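Local atomic coordinates of putative alpha-L-fucosidase (Bacteroides thetaiotaomicron VPI-5482, PDB entry 3GZA), a protein that probably hydrolyses alpha-L-fucosides, as a putative alpha-L-fucosidase of glycoside hydrolase family 29. Residues I383-E389 with L421-E427. Residues are numbered along the deposited sequence; the frame is centred on the assembly and turned at random. Where two conformers were deposited one is given.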
# COMPACT_ATOMS: atom_id res chain seq x y z
N ILE A 383 -38.13 30.58 -18.72
CA ILE A 383 -38.37 30.66 -20.15
C ILE A 383 -38.56 29.25 -20.71
O ILE A 383 -37.76 28.36 -20.42
CB ILE A 383 -37.18 31.38 -20.87
CG1 ILE A 383 -37.14 32.86 -20.47
CG2 ILE A 383 -37.31 31.27 -22.43
CD1 ILE A 383 -35.89 33.59 -21.04
N ARG A 384 -39.66 29.05 -21.44
CA ARG A 384 -39.95 27.76 -22.08
C ARG A 384 -39.96 27.82 -23.59
O ARG A 384 -39.72 26.81 -24.22
CB ARG A 384 -41.28 27.21 -21.58
CG ARG A 384 -41.21 26.69 -20.14
CD ARG A 384 -40.27 25.53 -20.02
NE ARG A 384 -40.23 24.99 -18.66
CZ ARG A 384 -41.11 24.15 -18.16
NH1 ARG A 384 -42.18 23.77 -18.87
NH2 ARG A 384 -40.96 23.72 -16.90
N GLN A 385 -40.29 28.98 -24.16
CA GLN A 385 -40.28 29.16 -25.62
C GLN A 385 -39.92 30.62 -25.87
O GLN A 385 -40.47 31.50 -25.23
CB GLN A 385 -41.65 28.89 -26.25
CG GLN A 385 -42.19 27.44 -26.19
CD GLN A 385 -41.54 26.47 -27.17
OE1 GLN A 385 -40.96 26.88 -28.17
NE2 GLN A 385 -41.67 25.18 -26.90
N TYR A 386 -39.00 30.87 -26.80
CA TYR A 386 -38.64 32.25 -27.15
C TYR A 386 -38.31 32.40 -28.62
O TYR A 386 -38.00 31.43 -29.32
CB TYR A 386 -37.46 32.76 -26.32
CG TYR A 386 -36.16 32.10 -26.71
CD1 TYR A 386 -35.39 32.59 -27.77
CD2 TYR A 386 -35.69 30.96 -26.04
CE1 TYR A 386 -34.21 31.95 -28.15
CE2 TYR A 386 -34.53 30.35 -26.40
CZ TYR A 386 -33.79 30.84 -27.45
OH TYR A 386 -32.61 30.23 -27.82
N GLN A 387 -38.39 33.63 -29.10
CA GLN A 387 -38.01 33.94 -30.47
C GLN A 387 -37.18 35.21 -30.47
O GLN A 387 -37.37 36.05 -29.60
CB GLN A 387 -39.22 34.18 -31.37
CG GLN A 387 -40.25 33.07 -31.41
CD GLN A 387 -41.21 33.14 -30.23
OE1 GLN A 387 -41.84 34.18 -29.99
NE2 GLN A 387 -41.34 32.02 -29.50
N ILE A 388 -36.24 35.31 -31.40
CA ILE A 388 -35.49 36.55 -31.56
C ILE A 388 -35.78 37.06 -32.96
O ILE A 388 -35.71 36.30 -33.94
CB ILE A 388 -34.00 36.39 -31.33
CG1 ILE A 388 -33.74 35.90 -29.89
CG2 ILE A 388 -33.25 37.73 -31.63
CD1 ILE A 388 -32.35 35.64 -29.61
N GLU A 389 -36.15 38.33 -33.04
CA GLU A 389 -36.44 39.01 -34.30
C GLU A 389 -35.46 40.14 -34.49
O GLU A 389 -34.97 40.69 -33.52
CB GLU A 389 -37.84 39.60 -34.29
CG GLU A 389 -38.94 38.59 -34.29
CD GLU A 389 -40.27 39.26 -34.11
OE1 GLU A 389 -40.57 39.61 -32.94
OE2 GLU A 389 -41.00 39.44 -35.10
N LEU A 421 -33.00 44.43 -32.25
CA LEU A 421 -33.34 43.02 -32.05
C LEU A 421 -34.45 42.97 -31.02
O LEU A 421 -34.56 43.86 -30.17
CB LEU A 421 -32.18 42.21 -31.51
CG LEU A 421 -31.00 41.94 -32.44
CD1 LEU A 421 -30.11 40.94 -31.75
CD2 LEU A 421 -31.44 41.41 -33.79
N ARG A 422 -35.25 41.92 -31.07
CA ARG A 422 -36.32 41.80 -30.09
C ARG A 422 -36.44 40.36 -29.64
O ARG A 422 -36.56 39.46 -30.46
CB ARG A 422 -37.66 42.28 -30.64
CG ARG A 422 -38.79 42.28 -29.59
CD ARG A 422 -39.97 43.03 -30.11
NE ARG A 422 -40.51 42.43 -31.33
CZ ARG A 422 -41.42 43.01 -32.11
NH1 ARG A 422 -41.89 44.23 -31.84
NH2 ARG A 422 -41.86 42.39 -33.21
N LEU A 423 -36.43 40.19 -28.33
CA LEU A 423 -36.61 38.88 -27.70
C LEU A 423 -38.03 38.80 -27.17
O LEU A 423 -38.46 39.66 -26.41
CB LEU A 423 -35.64 38.75 -26.54
CG LEU A 423 -35.80 37.53 -25.62
CD1 LEU A 423 -35.51 36.24 -26.37
CD2 LEU A 423 -34.90 37.72 -24.44
N THR A 424 -38.77 37.79 -27.61
CA THR A 424 -40.13 37.54 -27.13
C THR A 424 -40.15 36.16 -26.48
O THR A 424 -39.75 35.18 -27.11
CB THR A 424 -41.14 37.54 -28.26
OG1 THR A 424 -41.07 38.80 -28.95
CG2 THR A 424 -42.54 37.32 -27.73
N VAL A 425 -40.56 36.11 -25.23
CA VAL A 425 -40.72 34.84 -24.51
C VAL A 425 -42.23 34.52 -24.64
O VAL A 425 -43.06 35.15 -23.98
CB VAL A 425 -40.31 34.98 -23.03
CG1 VAL A 425 -40.55 33.66 -22.25
CG2 VAL A 425 -38.85 35.41 -22.91
N SER A 426 -42.56 33.60 -25.54
CA SER A 426 -43.96 33.24 -25.79
C SER A 426 -44.56 32.25 -24.78
O SER A 426 -45.80 32.17 -24.65
CB SER A 426 -44.11 32.68 -27.19
OG SER A 426 -43.20 31.64 -27.41
N GLU A 427 -43.70 31.48 -24.11
CA GLU A 427 -44.14 30.54 -23.10
C GLU A 427 -43.18 30.64 -21.93
O GLU A 427 -41.97 30.65 -22.12
CB GLU A 427 -44.17 29.10 -23.65
CG GLU A 427 -44.89 28.10 -22.73
CD GLU A 427 -44.62 26.62 -23.07
OE1 GLU A 427 -44.24 26.32 -24.23
OE2 GLU A 427 -44.77 25.77 -22.15
O HOH W 1 -42.66 23.92 -22.02
O HOH W 2 -43.27 24.26 -25.29
O HOH W 3 -39.33 38.55 -31.01
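The R422 guanidinium meets the E389 carboxylate along its NE and NH2 edge. OE1 of E389 lies near the guanidinium plane and takes a hydrogen bond from R422 NH2 at 3.1 Å, part of a salt bridge. R422 NE gives E389 OE1 a second bond, at 3.2 Å, from the same side of the carboxylate plane. The two planes are 40° apart. W396 of strand 395-402, which pairs with the strand of E389, makes a cation-pi contact with R422. A lysine in place of E389 would probably leave R422 without its acidic mate and set two positive charges side by side. The L423 CD1 methyl comes obliquely to the Y386 ring, 3.9 Å from CD1 of Y386. The Y386 hydroxyl bonds E411 and R409. The two strands are the central, antiparallel pair of one four-stranded sheet in the C-terminal F5/8 type C domain, a beta-sandwich. I388, L421 and L423 pack on strands of its other sheet. At the far end S426 and E427 share Q385 as their partner across the strands, in a classic beta bulge. Beside it, the Q387 side chain bends at chi2 (82°), which brings its amide back to S426. NE2 of Q387 donates to S426 OG at 2.8 Å, nearly straight and in the amide plane. E427 O accepts from both R384 N, at 2.9 Å, and Q385 N.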